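Local coordinates for aminotransferase (Psychrobacter arcticus 273-4, PDB 3IF2), which probably catalyses amino-group transfer between an amino acid and a keto acid, perhaps between valine and pyruvate, with pyridoxal 5'-phosphate as cofactor, at residues 195-200 / 232-237; 201-206 / 236-241. All coordinates share one frame; numbering follows the deposited sequence.

Interaction 1 (195-200 / 232-237); sequences ALENLP and AEIAKR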
ATOM      1  N   ALA A 195     -21.572  -2.177  30.429  1.00 37.40           N
ATOM      2  CA  ALA A 195     -21.744  -3.063  29.270  1.00 37.47           C
ATOM      3  C   ALA A 195     -20.437  -3.672  28.749  1.00 38.12           C
ATOM      4  O   ALA A 195     -20.380  -4.873  28.476  1.00 38.23           O
ATOM      5  CB  ALA A 195     -22.430  -2.320  28.145  1.00 36.91           C
ATOM      6  N   LEU A 196     -19.399  -2.844  28.629  1.00 38.76           N
ATOM      7  CA  LEU A 196     -18.088  -3.273  28.101  1.00 39.49           C
ATOM      8  C   LEU A 196     -17.361  -4.264  29.010  1.00 40.00           C
ATOM      9  O   LEU A 196     -16.911  -5.328  28.560  1.00 39.17           O
ATOM     10  CB  LEU A 196     -17.192  -2.040  27.840  1.00 39.33           C
ATOM     11  CG  LEU A 196     -15.776  -2.170  27.257  1.00 39.75           C
ATOM     12  CD1 LEU A 196     -15.310  -0.814  26.707  1.00 39.93           C
ATOM     13  CD2 LEU A 196     -14.720  -2.728  28.219  1.00 39.39           C
ATOM     14  N   GLU A 197     -17.290  -3.918  30.292  1.00 41.08           N
ATOM     15  CA  GLU A 197     -16.506  -4.680  31.282  1.00 42.28           C
ATOM     16  C   GLU A 197     -17.132  -6.052  31.585  1.00 42.21           C
ATOM     17  O   GLU A 197     -16.426  -6.965  32.017  1.00 41.37           O
ATOM     18  CB  GLU A 197     -16.286  -3.794  32.526  1.00 43.45           C
ATOM     19  CG  GLU A 197     -14.979  -3.973  33.320  1.00 44.67           C
ATOM     20  CD  GLU A 197     -14.474  -2.636  33.961  1.00 45.42           C
ATOM     21  OE1 GLU A 197     -15.231  -1.628  34.012  1.00 45.64           O
ATOM     22  OE2 GLU A 197     -13.299  -2.586  34.398  1.00 45.91           O
ATOM     23  N   ASN A 198     -18.439  -6.179  31.314  1.00 42.55           N
ATOM     24  CA  ASN A 198     -19.206  -7.428  31.437  1.00 43.32           C
ATOM     25  C   ASN A 198     -19.465  -8.163  30.107  1.00 42.87           C
ATOM     26  O   ASN A 198     -20.124  -9.209  30.110  1.00 42.86           O
ATOM     27  CB  ASN A 198     -20.547  -7.153  32.155  1.00 43.99           C
ATOM     28  CG  ASN A 198     -20.357  -6.806  33.619  1.00 44.47           C
ATOM     29  OD1 ASN A 198     -20.088  -7.688  34.449  1.00 45.02           O
ATOM     30  ND2 ASN A 198     -20.513  -5.521  33.952  1.00 44.30           N
ATOM     31  N   LEU A 199     -18.948  -7.646  28.988  1.00 42.38           N
ATOM     32  CA  LEU A 199     -19.098  -8.304  27.677  1.00 42.17           C
ATOM     33  C   LEU A 199     -18.520  -9.741  27.764  1.00 42.08           C
ATOM     34  O   LEU A 199     -17.373  -9.902  28.196  1.00 41.81           O
ATOM     35  CB  LEU A 199     -18.383  -7.513  26.585  1.00 42.21           C
ATOM     36  CG  LEU A 199     -18.612  -7.906  25.130  1.00 42.23           C
ATOM     37  CD1 LEU A 199     -20.061  -7.669  24.734  1.00 42.47           C
ATOM     38  CD2 LEU A 199     -17.705  -7.073  24.264  1.00 41.90           C
ATOM     39  N   PRO A 200     -19.337 -10.783  27.453  1.00 42.12           N
ATOM     40  CA  PRO A 200     -18.878 -12.183  27.509  1.00 42.11           C
ATOM     41  C   PRO A 200     -17.611 -12.484  26.692  1.00 42.14           C
ATOM     42  O   PRO A 200     -16.740 -13.233  27.165  1.00 43.00           O
ATOM     43  CB  PRO A 200     -20.073 -12.963  26.953  1.00 42.39           C
ATOM     44  CG  PRO A 200     -21.250 -12.133  27.294  1.00 42.27           C
ATOM     45  CD  PRO A 200     -20.790 -10.717  27.173  1.00 42.34           C
ATOM     46  N   ALA A 232      -7.069   1.654  29.141  1.00 39.47           N
ATOM     47  CA  ALA A 232      -5.693   1.155  29.296  1.00 40.00           C
ATOM     48  C   ALA A 232      -5.588   0.080  30.412  1.00 41.19           C
ATOM     49  O   ALA A 232      -4.855  -0.891  30.237  1.00 41.34           O
ATOM     50  CB  ALA A 232      -4.718   2.304  29.557  1.00 38.88           C
ATOM     51  N   GLU A 233      -6.310   0.245  31.534  1.00 42.50           N
ATOM     52  CA  GLU A 233      -6.330  -0.774  32.627  1.00 43.89           C
ATOM     53  C   GLU A 233      -7.000  -2.049  32.141  1.00 43.29           C
ATOM     54  O   GLU A 233      -6.437  -3.133  32.277  1.00 43.55           O
ATOM     55  CB  GLU A 233      -7.115  -0.330  33.872  1.00 45.51           C
ATOM     56  CG  GLU A 233      -6.546   0.810  34.704  1.00 47.22           C
ATOM     57  CD  GLU A 233      -7.429   1.105  35.942  1.00 49.11           C
ATOM     58  OE1 GLU A 233      -8.676   1.283  35.791  1.00 49.97           O
ATOM     59  OE2 GLU A 233      -6.870   1.158  37.070  1.00 50.39           O
ATOM     60  N   ILE A 234      -8.204  -1.897  31.577  1.00 42.42           N
ATOM     61  CA  ILE A 234      -8.981  -3.027  31.036  1.00 41.75           C
ATOM     62  C   ILE A 234      -8.126  -3.792  30.039  1.00 41.78           C
ATOM     63  O   ILE A 234      -7.999  -5.006  30.155  1.00 41.72           O
ATOM     64  CB  ILE A 234     -10.326  -2.592  30.379  1.00 40.87           C
ATOM     65  CG1 ILE A 234     -11.271  -1.988  31.414  1.00 40.07           C
ATOM     66  CG2 ILE A 234     -11.043  -3.778  29.758  1.00 40.60           C
ATOM     67  CD1 ILE A 234     -12.511  -1.412  30.813  1.00 39.73           C
ATOM     68  N   ALA A 235      -7.494  -3.075  29.113  1.00 42.37           N
ATOM     69  CA  ALA A 235      -6.595  -3.709  28.120  1.00 43.22           C
ATOM     70  C   ALA A 235      -5.452  -4.477  28.783  1.00 43.91           C
ATOM     71  O   ALA A 235      -5.210  -5.628  28.421  1.00 44.56           O
ATOM     72  CB  ALA A 235      -6.033  -2.694  27.128  1.00 42.59           C
ATOM     73  N   LYS A 236      -4.788  -3.868  29.767  1.00 44.86           N
ATOM     74  CA  LYS A 236      -3.658  -4.523  30.458  1.00 45.94           C
ATOM     75  C   LYS A 236      -4.100  -5.801  31.191  1.00 45.98           C
ATOM     76  O   LYS A 236      -3.385  -6.799  31.160  1.00 45.50           O
ATOM     77  CB  LYS A 236      -2.953  -3.574  31.444  1.00 46.73           C
ATOM     78  CG  LYS A 236      -1.585  -4.088  31.940  1.00 47.63           C
ATOM     79  CD  LYS A 236      -1.114  -3.388  33.224  1.00 48.13           C
ATOM     80  CE  LYS A 236       0.202  -4.017  33.739  1.00 48.42           C
ATOM     81  NZ  LYS A 236       0.671  -3.414  35.018  1.00 48.51           N
ATOM     82  N   ARG A 237      -5.276  -5.750  31.825  1.00 46.49           N
ATOM     83  CA  ARG A 237      -5.841  -6.879  32.578  1.00 46.99           C
ATOM     84  C   ARG A 237      -6.015  -8.108  31.711  1.00 46.08           C
ATOM     85  O   ARG A 237      -5.608  -9.202  32.121  1.00 45.90           O
ATOM     86  CB  ARG A 237      -7.193  -6.502  33.190  1.00 48.42           C
ATOM     87  CG  ARG A 237      -7.808  -7.506  34.206  1.00 49.79           C
ATOM     88  CD  ARG A 237      -9.201  -7.023  34.626  1.00 51.30           C
ATOM     89  NE  ARG A 237      -9.136  -5.617  35.072  1.00 52.78           N
ATOM     90  CZ  ARG A 237     -10.127  -4.710  35.043  1.00 53.63           C
ATOM     91  NH1 ARG A 237     -11.359  -5.000  34.587  1.00 53.88           N
ATOM     92  NH2 ARG A 237      -9.871  -3.465  35.468  1.00 54.08           N
TER
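In the alpha/beta large domain of this aminotransferase, the short helix 193-197 meets the last turns of helix 225-237 through a salt bridge, Glu197 to Arg237, laid over an apolar contact, Leu196 to Ile234. Arg237 NH1 donates to Glu197 OE2 at 3.1 Å along a nearly straight line (169°). The carboxylate and guanidinium planes nearly coincide (4° apart), with OE2 at the guanidinium edge, yet the bond is single-pronged, because OE2 offers its anti lone pair, the one away from OE1. The Arg237 chain bends at chi3 (-52°), and this turn brings the edge of its guanidinium round to the carboxylate. Helix 225-237 is the crossover helix of a beta-alpha-beta unit, linking the parallel strands 207-213 and 242-245, and Ile234 is its apolar contribution here. CD1 of Ile234 lies 3.7 Å from Leu196 CD2, whereas Ile234 CG1 comes 3.7 Å from Glu197 OE2, so the same side chain serves the hydrocarbon partner and flanks the acid. Leu202 packs against both Leu196 and Ile234. The other carboxylate oxygen, Glu197 OE1, makes a weak hydrogen bond with His230, one turn before Ile234 in the same helix.

Interaction 2 (201-206 / 236-241); sequences ALKEGR and KRYDIP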
ATOM      1  N   ALA A 201     -17.522 -11.911  25.490  1.00 40.84           N
ATOM      2  CA  ALA A 201     -16.329 -12.041  24.653  1.00 40.36           C
ATOM      3  C   ALA A 201     -15.055 -11.583  25.400  1.00 40.05           C
ATOM      4  O   ALA A 201     -14.015 -12.251  25.309  1.00 39.41           O
ATOM      5  CB  ALA A 201     -16.504 -11.268  23.317  1.00 39.81           C
ATOM      6  N   LEU A 202     -15.158 -10.487  26.163  1.00 40.27           N
ATOM      7  CA  LEU A 202     -14.021  -9.942  26.938  1.00 40.64           C
ATOM      8  C   LEU A 202     -13.644 -10.854  28.107  1.00 41.21           C
ATOM      9  O   LEU A 202     -12.472 -11.199  28.258  1.00 41.84           O
ATOM     10  CB  LEU A 202     -14.306  -8.515  27.458  1.00 40.16           C
ATOM     11  CG  LEU A 202     -13.142  -7.741  28.110  1.00 39.71           C
ATOM     12  CD1 LEU A 202     -12.024  -7.472  27.105  1.00 39.01           C
ATOM     13  CD2 LEU A 202     -13.625  -6.433  28.688  1.00 39.24           C
ATOM     14  N   LYS A 203     -14.625 -11.218  28.938  1.00 41.95           N
ATOM     15  CA  LYS A 203     -14.389 -12.129  30.086  1.00 42.13           C
ATOM     16  C   LYS A 203     -13.820 -13.500  29.648  1.00 41.39           C
ATOM     17  O   LYS A 203     -12.872 -14.004  30.260  1.00 40.64           O
ATOM     18  CB  LYS A 203     -15.676 -12.352  30.922  1.00 42.98           C
ATOM     19  CG  LYS A 203     -16.045 -11.295  32.009  1.00 43.67           C
ATOM     20  CD  LYS A 203     -17.250 -11.811  32.854  1.00 44.39           C
ATOM     21  CE  LYS A 203     -17.359 -11.224  34.275  1.00 44.84           C
ATOM     22  NZ  LYS A 203     -17.741  -9.793  34.319  1.00 45.52           N
ATOM     23  N   GLU A 204     -14.383 -14.063  28.570  1.00 41.04           N
ATOM     24  CA  GLU A 204     -14.008 -15.409  28.056  1.00 40.74           C
ATOM     25  C   GLU A 204     -12.724 -15.506  27.174  1.00 39.77           C
ATOM     26  O   GLU A 204     -12.392 -16.597  26.696  1.00 39.34           O
ATOM     27  CB  GLU A 204     -15.227 -16.047  27.347  1.00 41.31           C
ATOM     28  CG  GLU A 204     -16.438 -16.304  28.308  1.00 41.57           C
ATOM     29  CD  GLU A 204     -17.729 -16.749  27.609  1.00 42.01           C
ATOM     30  OE1 GLU A 204     -18.017 -16.310  26.483  1.00 42.43           O
ATOM     31  OE2 GLU A 204     -18.496 -17.523  28.208  1.00 42.92           O
ATOM     32  N   GLY A 205     -12.010 -14.396  26.973  1.00 38.58           N
ATOM     33  CA  GLY A 205     -10.766 -14.379  26.189  1.00 38.02           C
ATOM     34  C   GLY A 205     -10.890 -14.381  24.670  1.00 37.34           C
ATOM     35  O   GLY A 205      -9.954 -14.812  23.995  1.00 36.65           O
ATOM     36  N   ARG A 206     -12.009 -13.859  24.150  1.00 37.25           N
ATOM     37  CA  ARG A 206     -12.301 -13.803  22.708  0.50 37.05           C
ATOM     38  C   ARG A 206     -12.175 -12.390  22.100  1.00 37.08           C
ATOM     39  O   ARG A 206     -12.759 -12.103  21.041  1.00 37.16           O
ATOM     40  CB  ARG A 206     -13.695 -14.406  22.444  0.50 36.93           C
ATOM     41  CG  ARG A 206     -13.805 -15.876  22.862  0.50 36.76           C
ATOM     42  CD  ARG A 206     -15.143 -16.518  22.465  0.50 36.53           C
ATOM     43  NE  ARG A 206     -16.291 -15.929  23.148  0.50 36.26           N
ATOM     44  CZ  ARG A 206     -17.140 -15.064  22.598  0.50 35.86           C
ATOM     45  NH1 ARG A 206     -16.990 -14.679  21.336  0.50 35.40           N
ATOM     46  NH2 ARG A 206     -18.152 -14.595  23.317  0.50 35.78           N
ATOM     47  N   LYS A 236      -4.788  -3.868  29.767  1.00 44.86           N
ATOM     48  CA  LYS A 236      -3.658  -4.523  30.458  1.00 45.94           C
ATOM     49  C   LYS A 236      -4.100  -5.801  31.191  1.00 45.98           C
ATOM     50  O   LYS A 236      -3.385  -6.799  31.160  1.00 45.50           O
ATOM     51  CB  LYS A 236      -2.953  -3.574  31.444  1.00 46.73           C
ATOM     52  CG  LYS A 236      -1.585  -4.088  31.940  1.00 47.63           C
ATOM     53  CD  LYS A 236      -1.114  -3.388  33.224  1.00 48.13           C
ATOM     54  CE  LYS A 236       0.202  -4.017  33.739  1.00 48.42           C
ATOM     55  NZ  LYS A 236       0.671  -3.414  35.018  1.00 48.51           N
ATOM     56  N   ARG A 237      -5.276  -5.750  31.825  1.00 46.49           N
ATOM     57  CA  ARG A 237      -5.841  -6.879  32.578  1.00 46.99           C
ATOM     58  C   ARG A 237      -6.015  -8.108  31.711  1.00 46.08           C
ATOM     59  O   ARG A 237      -5.608  -9.202  32.121  1.00 45.90           O
ATOM     60  CB  ARG A 237      -7.193  -6.502  33.190  1.00 48.42           C
ATOM     61  CG  ARG A 237      -7.808  -7.506  34.206  1.00 49.79           C
ATOM     62  CD  ARG A 237      -9.201  -7.023  34.626  1.00 51.30           C
ATOM     63  NE  ARG A 237      -9.136  -5.617  35.072  1.00 52.78           N
ATOM     64  CZ  ARG A 237     -10.127  -4.710  35.043  1.00 53.63           C
ATOM     65  NH1 ARG A 237     -11.359  -5.000  34.587  1.00 53.88           N
ATOM     66  NH2 ARG A 237      -9.871  -3.465  35.468  1.00 54.08           N
ATOM     67  N   TYR A 238      -6.574  -7.909  30.512  1.00 45.09           N
ATOM     68  CA  TYR A 238      -6.832  -9.003  29.565  1.00 44.72           C
ATOM     69  C   TYR A 238      -5.690  -9.361  28.582  1.00 44.75           C
ATOM     70  O   TYR A 238      -5.928 -10.139  27.652  1.00 45.62           O
ATOM     71  CB  TYR A 238      -8.172  -8.753  28.835  1.00 44.43           C
ATOM     72  CG  TYR A 238      -9.371  -8.865  29.765  1.00 44.34           C
ATOM     73  CD1 TYR A 238      -9.880 -10.124  30.141  1.00 44.33           C
ATOM     74  CD2 TYR A 238      -9.998  -7.725  30.285  1.00 44.25           C
ATOM     75  CE1 TYR A 238     -10.993 -10.246  31.014  1.00 44.04           C
ATOM     76  CE2 TYR A 238     -11.114  -7.837  31.159  1.00 44.29           C
ATOM     77  CZ  TYR A 238     -11.600  -9.097  31.513  1.00 44.22           C
ATOM     78  OH  TYR A 238     -12.680  -9.197  32.359  1.00 44.66           O
ATOM     79  N   ASP A 239      -4.453  -8.888  28.812  1.00 44.83           N
ATOM     80  CA  ASP A 239      -3.296  -9.142  27.900  1.00 44.80           C
ATOM     81  C   ASP A 239      -3.591  -8.839  26.441  1.00 42.74           C
ATOM     82  O   ASP A 239      -3.363  -9.668  25.556  1.00 43.00           O
ATOM     83  CB  ASP A 239      -2.736 -10.578  28.039  1.00 46.75           C
ATOM     84  CG  ASP A 239      -1.672 -10.683  29.084  1.00 48.24           C
ATOM     85  OD1 ASP A 239      -2.030 -10.675  30.288  1.00 49.33           O
ATOM     86  OD2 ASP A 239      -0.480 -10.804  28.677  1.00 49.59           O
ATOM     87  N   ILE A 240      -4.166  -7.672  26.206  1.00 41.03           N
ATOM     88  CA  ILE A 240      -4.463  -7.218  24.847  1.00 40.55           C
ATOM     89  C   ILE A 240      -4.060  -5.745  24.708  1.00 39.79           C
ATOM     90  O   ILE A 240      -4.152  -4.991  25.686  1.00 40.19           O
ATOM     91  CB  ILE A 240      -5.957  -7.457  24.457  1.00 40.45           C
ATOM     92  CG1 ILE A 240      -6.933  -6.773  25.438  1.00 39.89           C
ATOM     93  CG2 ILE A 240      -6.254  -8.963  24.372  1.00 39.72           C
ATOM     94  CD1 ILE A 240      -8.358  -6.690  24.921  1.00 39.37           C
ATOM     95  N   PRO A 241      -3.593  -5.334  23.515  1.00 38.85           N
ATOM     96  CA  PRO A 241      -3.214  -3.945  23.366  1.00 37.99           C
ATOM     97  C   PRO A 241      -4.391  -3.006  23.133  1.00 36.73           C
ATOM     98  O   PRO A 241      -5.484  -3.446  22.752  1.00 36.27           O
ATOM     99  CB  PRO A 241      -2.310  -3.978  22.138  1.00 38.20           C
ATOM    100  CG  PRO A 241      -2.857  -5.037  21.332  1.00 38.62           C
ATOM    101  CD  PRO A 241      -3.239  -6.098  22.307  1.00 38.89           C
TER
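Leu202 meets the aromatic ring of Tyr238 with both its side chain and its backbone carbonyl. Leu202 CG stands over a face of the ring, 3.9 Å from the centroid and 19° off the normal, a CH-pi contact shifted toward the CE2 side, where CG and CE2 are 3.7 Å apart. On the same side of the ring plane, the Leu202 O atom lies 3.3 Å from Tyr238 CE1. That oxygen also takes a weak hydrogen bond from Gly205 N. No hydrogen bond spans the contact, which rests on the CH-pi and apolar contacts. With CG of Leu202 anti to its own backbone N (chi1 -171°), its CD1 methyl lies over the rim of the ring at Tyr238 CD2, and the other methyl, Leu202 CD2, reaches past the rim near CE2; CD1 continues to Ile240 CD1 at 4.3 Å. Farther out, Lys203 lays its CG 4.0 Å from Tyr238 OH, while its amino group makes a weak hydrogen bond with Asn198. Replacing Tyr238 with an alanine would probably uncover the side chain of Leu202 and open a gap between the two helix ends. Past the ring, Ile240 packs on Ile207 and Ile210 of strand 207-213, and Asp239 and Pro241 touch Gly1 and Met2 of the second subunit. Both sides of the contact are helix C-termini closed by a Schellman motif with a positive-phi residue, Gly205 after helix 200-203 and Asp239 after helix 225-237, the turns from which an alpha/beta domain sends its chain into parallel strands 207-213 and 242-245.

Overall arrangement
Two contacts made in the same order along the chain illustrate how two short helices are tied to the C-terminal end of a longer one. Helix 193-197 comes first, then helix 200-203, strand 207-213, the crossover helix 225-237 and strand 242-245. Interaction 1 closes a loop when the chain reaches 232-237; interaction 2, begun later at 201-206, closes later at 236-241. The loops therefore cross rather than nest, and segments 232-237 and 236-241 overlap at Lys236 and Arg237. The contact centres are 7 Å apart. Ala235 O and Ile240 N, probably hydrogen-bonded, join them at the end of the long helix. Together they fasten both short helices preceding strand 207-213 to the C-terminal end of the helix following it.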